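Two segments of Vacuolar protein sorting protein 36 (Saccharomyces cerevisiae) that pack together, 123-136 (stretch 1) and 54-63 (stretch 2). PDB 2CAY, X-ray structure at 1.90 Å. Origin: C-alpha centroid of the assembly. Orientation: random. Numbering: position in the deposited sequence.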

ATOM      1  N   LEU A 123     -12.187 -13.166   3.955  1.00  9.16           N
ATOM      2  CA  LEU A 123     -13.090 -14.078   3.222  1.00  9.77           C
ATOM      3  C   LEU A 123     -14.154 -13.312   2.411  1.00  9.56           C
ATOM      4  O   LEU A 123     -14.500 -13.706   1.298  1.00  8.24           O
ATOM      5  CB  LEU A 123     -13.775 -15.033   4.188  1.00 10.59           C
ATOM      6  CG  LEU A 123     -12.872 -16.079   4.891  1.00 12.50           C
ATOM      7  CD1 LEU A 123     -13.700 -16.890   5.885  1.00 13.02           C
ATOM      8  CD2 LEU A 123     -12.211 -16.980   3.841  1.00 13.17           C
ATOM      9  N   PHE A 124     -14.667 -12.225   2.985  1.00  9.39           N
ATOM     10  CA  PHE A 124     -15.629 -11.386   2.262  1.00  9.43           C
ATOM     11  C   PHE A 124     -15.023 -10.797   0.998  1.00  9.37           C
ATOM     12  O   PHE A 124     -15.641 -10.803  -0.075  1.00  9.81           O
ATOM     13  CB  PHE A 124     -16.212 -10.281   3.134  1.00  8.77           C
ATOM     14  CG  PHE A 124     -17.410  -9.589   2.480  1.00  9.62           C
ATOM     15  CD1 PHE A 124     -18.706 -10.039   2.707  1.00 12.35           C
ATOM     16  CD2 PHE A 124     -17.216  -8.531   1.592  1.00 11.57           C
ATOM     17  CE1 PHE A 124     -19.810  -9.401   2.048  1.00 12.82           C
ATOM     18  CE2 PHE A 124     -18.316  -7.889   0.963  1.00 12.99           C
ATOM     19  CZ  PHE A 124     -19.600  -8.344   1.188  1.00 12.42           C
ATOM     20  N   SER A 125     -13.811 -10.282   1.121  1.00  8.17           N
ATOM     21  CA  SER A 125     -13.142  -9.653  -0.014  1.00  8.98           C
ATOM     22  C   SER A 125     -12.832 -10.677  -1.095  1.00  9.71           C
ATOM     23  O   SER A 125     -13.015 -10.409  -2.269  1.00  9.88           O
ATOM     24  CB  SER A 125     -11.869  -8.948   0.430  1.00  8.06           C
ATOM     25  OG  SER A 125     -12.197  -7.944   1.382  1.00 10.61           O
ATOM     26  N   GLN A 126     -12.344 -11.851  -0.686  1.00 10.07           N
ATOM     27  CA  GLN A 126     -12.061 -12.921  -1.660  1.00 10.97           C
ATOM     28  C   GLN A 126     -13.327 -13.353  -2.433  1.00  9.25           C
ATOM     29  O   GLN A 126     -13.297 -13.515  -3.666  1.00 10.00           O
ATOM     30  CB  GLN A 126     -11.429 -14.123  -0.937  1.00 11.09           C
ATOM     31  CG  GLN A 126      -9.935 -13.829  -0.591  1.00 14.17           C
ATOM     32  CD  GLN A 126      -9.285 -14.901   0.296  1.00 15.37           C
ATOM     33  OE1 GLN A 126      -9.969 -15.641   1.009  1.00 22.59           O
ATOM     34  NE2 GLN A 126      -7.951 -14.976   0.255  1.00 20.24           N
ATOM     35  N   ALA A 127     -14.430 -13.509  -1.721  1.00  8.70           N
ATOM     36  CA  ALA A 127     -15.697 -13.894  -2.341  1.00  8.91           C
ATOM     37  C   ALA A 127     -16.164 -12.768  -3.320  1.00  9.08           C
ATOM     38  O   ALA A 127     -16.652 -13.027  -4.413  1.00  8.43           O
ATOM     39  CB  ALA A 127     -16.741 -14.121  -1.257  1.00  8.77           C
ATOM     40  N   THR A 128     -15.986 -11.515  -2.914  1.00  9.11           N
ATOM     41  CA  THR A 128     -16.390 -10.368  -3.753  1.00  9.69           C
ATOM     42  C   THR A 128     -15.551 -10.296  -5.035  1.00  9.96           C
ATOM     43  O   THR A 128     -16.095 -10.074  -6.118  1.00  9.96           O
ATOM     44  CB  THR A 128     -16.283  -9.021  -2.967  1.00  8.86           C
ATOM     45  OG1 THR A 128     -17.142  -9.071  -1.811  1.00 10.46           O
ATOM     46  CG2 THR A 128     -16.723  -7.837  -3.878  1.00 10.24           C
ATOM     47  N   GLU A 129     -14.237 -10.496  -4.909  1.00 11.62           N
ATOM     48  CA  GLU A 129     -13.351 -10.574  -6.083  1.00 14.35           C
ATOM     49  C   GLU A 129     -13.848 -11.616  -7.104  1.00 13.58           C
ATOM     50  O   GLU A 129     -13.871 -11.354  -8.321  1.00 13.47           O
ATOM     51  CB  GLU A 129     -11.919 -10.916  -5.667  1.00 13.65           C
ATOM     52  CG  GLU A 129     -11.130  -9.770  -5.008  1.00 19.03           C
ATOM     53  CD  GLU A 129      -9.715 -10.187  -4.490  1.00 21.81           C
ATOM     54  OE1 GLU A 129      -9.455 -11.404  -4.238  1.00 31.26           O
ATOM     55  OE2 GLU A 129      -8.874  -9.264  -4.271  1.00 31.50           O
ATOM     56  N   ARG A 130     -14.275 -12.776  -6.598  1.00 13.90           N
ATOM     57  CA  ARG A 130     -14.739 -13.872  -7.447  1.00 16.05           C
ATOM     58  C   ARG A 130     -16.075 -13.534  -8.110  1.00 15.01           C
ATOM     59  O   ARG A 130     -16.223 -13.793  -9.296  1.00 14.97           O
ATOM     60  CB  ARG A 130     -14.847 -15.181  -6.654  1.00 15.33           C
ATOM     61  CG  ARG A 130     -15.223 -16.408  -7.499  1.00 18.84           C
ATOM     62  CD  ARG A 130     -15.051 -17.726  -6.730  1.00 21.10           C
ATOM     63  NE  ARG A 130     -13.626 -18.022  -6.578  1.00 32.49           N
ATOM     64  CZ  ARG A 130     -12.981 -19.037  -7.148  1.00 35.47           C
ATOM     65  NH1 ARG A 130     -13.628 -19.946  -7.882  1.00 37.44           N
ATOM     66  NH2 ARG A 130     -11.674 -19.156  -6.951  1.00 37.55           N
ATOM     67  N   ALA A 131     -17.004 -12.950  -7.343  1.00 13.93           N
ATOM     68  CA  ALA A 131     -18.350 -12.601  -7.809  1.00 14.39           C
ATOM     69  C   ALA A 131     -18.249 -11.502  -8.879  1.00 15.06           C
ATOM     70  O   ALA A 131     -18.873 -11.611  -9.954  1.00 14.40           O
ATOM     71  CB  ALA A 131     -19.235 -12.171  -6.643  1.00 14.26           C
ATOM     72  N   LEU A 132     -17.399 -10.494  -8.619  1.00 14.61           N
ATOM     73  CA  LEU A 132     -17.078  -9.492  -9.636  1.00 15.57           C
ATOM     74  C   LEU A 132     -16.475 -10.099 -10.906  1.00 16.55           C
ATOM     75  O   LEU A 132     -16.940  -9.824 -12.021  1.00 16.81           O
ATOM     76  CB  LEU A 132     -16.138  -8.392  -9.070  1.00 14.72           C
ATOM     77  CG  LEU A 132     -15.790  -7.294 -10.085  1.00 16.88           C
ATOM     78  CD1 LEU A 132     -17.054  -6.633 -10.663  1.00 17.04           C
ATOM     79  CD2 LEU A 132     -14.883  -6.265  -9.447  1.00 15.13           C
ATOM     80  N   GLU A 133     -15.431 -10.908 -10.767  1.00 17.62           N
ATOM     81  CA  GLU A 133     -14.834 -11.534 -11.936  1.00 20.12           C
ATOM     82  C   GLU A 133     -15.851 -12.349 -12.792  1.00 20.79           C
ATOM     83  O   GLU A 133     -15.780 -12.291 -14.034  1.00 21.01           O
ATOM     84  CB  GLU A 133     -13.590 -12.363 -11.566  1.00 20.79           C
ATOM     85  CG  GLU A 133     -12.739 -12.786 -12.796  1.00 25.27           C
ATOM     86  CD  GLU A 133     -11.831 -11.671 -13.364  1.00 28.94           C
ATOM     87  OE1 GLU A 133     -11.987 -10.462 -13.039  1.00 28.40           O
ATOM     88  OE2 GLU A 133     -10.940 -12.021 -14.163  1.00 29.17           O
ATOM     89  N   ASN A 134     -16.813 -13.040 -12.157  1.00 20.63           N
ATOM     90  CA  ASN A 134     -17.834 -13.796 -12.903  1.00 22.10           C
ATOM     91  C   ASN A 134     -18.651 -12.851 -13.796  1.00 23.19           C
ATOM     92  O   ASN A 134     -19.033 -13.211 -14.909  1.00 23.30           O
ATOM     93  CB  ASN A 134     -18.818 -14.548 -11.977  1.00 21.97           C
ATOM     94  CG  ASN A 134     -18.173 -15.726 -11.232  1.00 24.52           C
ATOM     95  OD1 ASN A 134     -17.105 -16.207 -11.599  1.00 27.42           O
ATOM     96  ND2 ASN A 134     -18.816 -16.166 -10.162  1.00 25.33           N
ATOM     97  N   ILE A 135     -18.965 -11.671 -13.277  1.00 23.23           N
ATOM     98  CA  ILE A 135     -19.737 -10.697 -14.051  1.00 24.89           C
ATOM     99  C   ILE A 135     -18.885 -10.103 -15.177  1.00 25.51           C
ATOM    100  O   ILE A 135     -19.348 -10.024 -16.318  1.00 25.97           O
ATOM    101  CB  ILE A 135     -20.314  -9.631 -13.152  1.00 24.23           C
ATOM    102  CG1 ILE A 135     -21.451 -10.256 -12.347  1.00 26.86           C
ATOM    103  CG2 ILE A 135     -20.788  -8.422 -13.971  1.00 25.45           C
ATOM    104  CD1 ILE A 135     -21.655  -9.626 -11.058  1.00 25.80           C
ATOM    105  N   LEU A 136     -17.642  -9.722 -14.868  1.00 25.27           N
ATOM    106  CA  LEU A 136     -16.761  -9.086 -15.857  1.00 26.61           C
ATOM    107  C   LEU A 136     -16.465  -9.961 -17.050  1.00 28.30           C
ATOM    108  O   LEU A 136     -16.485  -9.476 -18.183  1.00 27.69           O
ATOM    109  CB  LEU A 136     -15.442  -8.582 -15.232  1.00 25.47           C
ATOM    110  CG  LEU A 136     -15.588  -7.344 -14.334  1.00 24.35           C
ATOM    111  CD1 LEU A 136     -14.238  -6.971 -13.662  1.00 22.91           C
ATOM    112  CD2 LEU A 136     -16.154  -6.145 -15.110  1.00 23.25           C
TER
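Stretch 2 (54-63) RIFLTSQRII

The contact between the two stretches centres on Leu 57, whose side chain drops from a β-strand onto one side of the part of a longer helix spanned by residues 123-136. With chi1 at 173° (t) and chi2 at 76° (p), Leu 57 reaches the helix through its methyl groups. Its CD2 lies 3.6 Å from Ala 127 CB and 4.1 Å from Ala 131 CB, two small side chains one helical turn apart that both point toward the strand. Both alanines end at CB, and the leucine comes close to the helix backbone itself: Leu 57 CD2 is 3.5 Å from Ala 127 C and 3.6 Å from Thr 128 N. The other methyl, Leu 57 CD1, packs 3.7 Å from Thr 128 OG1. That hydroxyl is already committed to its own helix, donating a hydrogen bond from Thr 128 OG1 to Phe 124 O (2.9 Å), so it can face an apolar neighbour without an unmet donor.

Toward the start of both stretches, Phe 124 takes over the packing. With chi1 at -168° (t), the ring reaches across to the strand, where it meets successive residues. Ile 55 CG2 sits over one face, 3.7 Å from the ring centroid and 21° off the ring normal, a CH-pi contact in which the closest pair is Ile 55 CG2 and Phe 124 CE1 at 3.5 Å. The backbone of Phe 56 lies at the ring edge, with Phe 56 C 3.9 Å from Phe 124 CE1, and the same ring atom is 3.8 Å from Leu 57 CB. Ile 55 and Leu 57 point toward the helix, whereas Phe 56 and Thr 58 point away, the alternation expected of an extended strand.

Residues 54-58, the end of a strand that begins earlier, run in broadly the same direction as the helix, crossing it at 31° with a closest approach of 9.2 Å between axes. After Thr 58 the chain turns through Ser 59 and Gln 60 and returns in strand form at 61-63. The two strands pair through Phe 56 N to Ile 63 O and Ile 63 N to Phe 56 O, both 2.8 Å, and Thr 58 N to Arg 61 O, 2.9 Å. Within the turn, Thr 58 OG1 accepts hydrogen bonds from Gln 60 N (3.0 Å) and Arg 61 N (2.9 Å). The returning strand adds Ile 62, whose CD1 lies 3.9 Å from Thr 128 CG2.

The polar edge lies at the turn, where Ser 59 comes alongside Ala 131, their CA atoms 6.4 Å apart. The CA-to-CB bond of Ser 59 points away from the helix, and its carbonyl oxygen lies on the helix side; Ile 135 CD1 rests 3.8 Å from Ser 59 O. No direct hydrogen bond joins the stretches. Instead, one water donates to both Ser 59 O (3.1 Å from the water O) and Ala 131 O (2.8 Å from the water O), bridging two carbonyls that could not bond to each other. In all, the contact buries 409 Å², summed over both sides.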

ATOM      1  N   ARG A  54     -24.439  -5.193   8.855  1.00 17.40           N
ATOM      2  CA  ARG A  54     -23.991  -6.431   8.242  1.00 17.80           C
ATOM      3  C   ARG A  54     -23.821  -6.165   6.754  1.00 17.25           C
ATOM      4  O   ARG A  54     -24.556  -5.354   6.151  1.00 16.24           O
ATOM      5  CB  ARG A  54     -25.013  -7.554   8.456  1.00 18.50           C
ATOM      6  CG  ARG A  54     -25.001  -8.103   9.862  1.00 24.65           C
ATOM      7  CD  ARG A  54     -25.785  -9.400   9.905  1.00 32.31           C
ATOM      8  NE  ARG A  54     -27.183  -9.107   9.629  1.00 40.12           N
ATOM      9  CZ  ARG A  54     -28.122 -10.022   9.408  1.00 44.64           C
ATOM     10  NH1 ARG A  54     -27.820 -11.327   9.418  1.00 45.20           N
ATOM     11  NH2 ARG A  54     -29.367  -9.616   9.170  1.00 45.30           N
ATOM     12  N   ILE A  55     -22.838  -6.830   6.158  1.00 15.54           N
ATOM     13  CA  ILE A  55     -22.603  -6.686   4.744  1.00 15.70           C
ATOM     14  C   ILE A  55     -22.898  -8.036   4.090  1.00 15.76           C
ATOM     15  O   ILE A  55     -22.471  -9.078   4.604  1.00 15.97           O
ATOM     16  CB  ILE A  55     -21.152  -6.107   4.446  1.00 16.27           C
ATOM     17  CG1 ILE A  55     -21.060  -5.501   3.042  1.00 16.37           C
ATOM     18  CG2 ILE A  55     -20.060  -7.156   4.663  1.00 15.64           C
ATOM     19  CD1 ILE A  55     -21.725  -4.105   2.926  1.00 21.21           C
ATOM     20  N   PHE A  56     -23.681  -8.017   3.009  1.00 15.69           N
ATOM     21  CA  PHE A  56     -24.060  -9.237   2.275  1.00 15.96           C
ATOM     22  C   PHE A  56     -23.507  -9.141   0.871  1.00 14.63           C
ATOM     23  O   PHE A  56     -23.686  -8.108   0.195  1.00 15.39           O
ATOM     24  CB  PHE A  56     -25.592  -9.364   2.103  1.00 17.40           C
ATOM     25  CG  PHE A  56     -26.351  -9.687   3.349  1.00 18.74           C
ATOM     26  CD1 PHE A  56     -26.405  -8.787   4.414  1.00 22.26           C
ATOM     27  CD2 PHE A  56     -27.056 -10.877   3.448  1.00 23.19           C
ATOM     28  CE1 PHE A  56     -27.146  -9.087   5.585  1.00 24.24           C
ATOM     29  CE2 PHE A  56     -27.797 -11.187   4.611  1.00 24.35           C
ATOM     30  CZ  PHE A  56     -27.842 -10.290   5.669  1.00 22.41           C
ATOM     31  N   LEU A  57     -22.888 -10.210   0.403  1.00 13.20           N
ATOM     32  CA  LEU A  57     -22.553 -10.338  -0.988  1.00 12.32           C
ATOM     33  C   LEU A  57     -23.562 -11.292  -1.618  1.00 13.48           C
ATOM     34  O   LEU A  57     -23.777 -12.421  -1.108  1.00 12.34           O
ATOM     35  CB  LEU A  57     -21.127 -10.902  -1.168  1.00 11.76           C
ATOM     36  CG  LEU A  57     -20.739 -11.227  -2.631  1.00 10.33           C
ATOM     37  CD1 LEU A  57     -20.425  -9.902  -3.366  1.00  9.74           C
ATOM     38  CD2 LEU A  57     -19.472 -12.106  -2.594  1.00  9.24           C
ATOM     39  N   THR A  58     -24.156 -10.862  -2.728  1.00 12.69           N
ATOM     40  CA  THR A  58     -25.000 -11.742  -3.514  1.00 15.12           C
ATOM     41  C   THR A  58     -24.375 -11.897  -4.877  1.00 15.19           C
ATOM     42  O   THR A  58     -23.385 -11.219  -5.231  1.00 14.97           O
ATOM     43  CB  THR A  58     -26.482 -11.228  -3.668  1.00 15.30           C
ATOM     44  OG1 THR A  58     -26.521 -10.181  -4.639  1.00 16.73           O
ATOM     45  CG2 THR A  58     -27.107 -10.749  -2.349  1.00 16.83           C
ATOM     46  N   SER A  59     -24.962 -12.795  -5.659  1.00 15.80           N
ATOM     47  CA  SER A  59     -24.651 -12.967  -7.048  1.00 17.29           C
ATOM     48  C   SER A  59     -24.744 -11.657  -7.888  1.00 17.77           C
ATOM     49  O   SER A  59     -24.138 -11.576  -8.934  1.00 19.79           O
ATOM     50  CB  SER A  59     -25.594 -14.050  -7.669  1.00 17.53           C
ATOM     51  OG  SER A  59     -26.962 -13.883  -7.278  1.00 20.61           O
ATOM     52  N   GLN A  60     -25.486 -10.659  -7.423  1.00 16.90           N
ATOM     53  CA  GLN A  60     -25.717  -9.442  -8.193  1.00 17.50           C
ATOM     54  C   GLN A  60     -25.250  -8.176  -7.510  1.00 15.18           C
ATOM     55  O   GLN A  60     -25.034  -7.178  -8.183  1.00 15.08           O
ATOM     56  CB  GLN A  60     -27.225  -9.264  -8.443  1.00 16.99           C
ATOM     57  CG  GLN A  60     -27.855 -10.410  -9.244  1.00 20.52           C
ATOM     58  CD  GLN A  60     -29.332 -10.177  -9.487  1.00 21.29           C
ATOM     59  OE1 GLN A  60     -29.804  -9.051  -9.421  1.00 25.93           O
ATOM     60  NE2 GLN A  60     -30.068 -11.251  -9.770  1.00 25.05           N
ATOM     61  N   ARG A  61     -25.193  -8.186  -6.182  1.00 13.81           N
ATOM     62  CA  ARG A  61     -25.071  -6.931  -5.400  1.00 13.84           C
ATOM     63  C   ARG A  61     -24.170  -7.071  -4.180  1.00 13.09           C
ATOM     64  O   ARG A  61     -23.965  -8.175  -3.676  1.00 13.17           O
ATOM     65  CB  ARG A  61     -26.451  -6.449  -4.915  1.00 13.33           C
ATOM     66  CG  ARG A  61     -27.378  -5.979  -6.070  1.00 15.50           C
ATOM     67  CD  ARG A  61     -28.635  -5.293  -5.544  1.00 15.53           C
ATOM     68  NE  ARG A  61     -29.569  -6.249  -4.953  1.00 17.78           N
ATOM     69  CZ  ARG A  61     -30.694  -5.892  -4.332  1.00 21.56           C
ATOM     70  NH1 ARG A  61     -31.019  -4.608  -4.197  1.00 18.99           N
ATOM     71  NH2 ARG A  61     -31.501  -6.825  -3.829  1.00 21.73           N
ATOM     72  N   ILE A  62     -23.699  -5.931  -3.674  1.00 12.38           N
ATOM     73  CA  ILE A  62     -23.231  -5.821  -2.302  1.00 12.79           C
ATOM     74  C   ILE A  62     -24.289  -5.031  -1.552  1.00 13.32           C
ATOM     75  O   ILE A  62     -24.721  -3.955  -2.008  1.00 13.45           O
ATOM     76  CB  ILE A  62     -21.842  -5.094  -2.214  1.00 12.48           C
ATOM     77  CG1 ILE A  62     -20.739  -5.979  -2.811  1.00 13.16           C
ATOM     78  CG2 ILE A  62     -21.540  -4.715  -0.755  1.00 14.10           C
ATOM     79  CD1 ILE A  62     -19.467  -5.176  -3.372  1.00 13.93           C
ATOM     80  N   ILE A  63     -24.706  -5.546  -0.407  1.00 13.08           N
ATOM     81  CA  ILE A  63     -25.800  -4.961   0.338  1.00 13.37           C
ATOM     82  C   ILE A  63     -25.400  -4.650   1.753  1.00 13.09           C
ATOM     83  O   ILE A  63     -24.885  -5.497   2.462  1.00 13.32           O
ATOM     84  CB  ILE A  63     -27.026  -5.904   0.342  1.00 13.34           C
ATOM     85  CG1 ILE A  63     -27.578  -6.098  -1.094  1.00 14.65           C
ATOM     86  CG2 ILE A  63     -28.114  -5.390   1.351  1.00 12.94           C
ATOM     87  CD1 ILE A  63     -28.569  -7.279  -1.194  1.00 15.05           C
TER
HETATM   88  O   HOH W   1     -21.421 -12.824  -9.588  1.00 19.84           O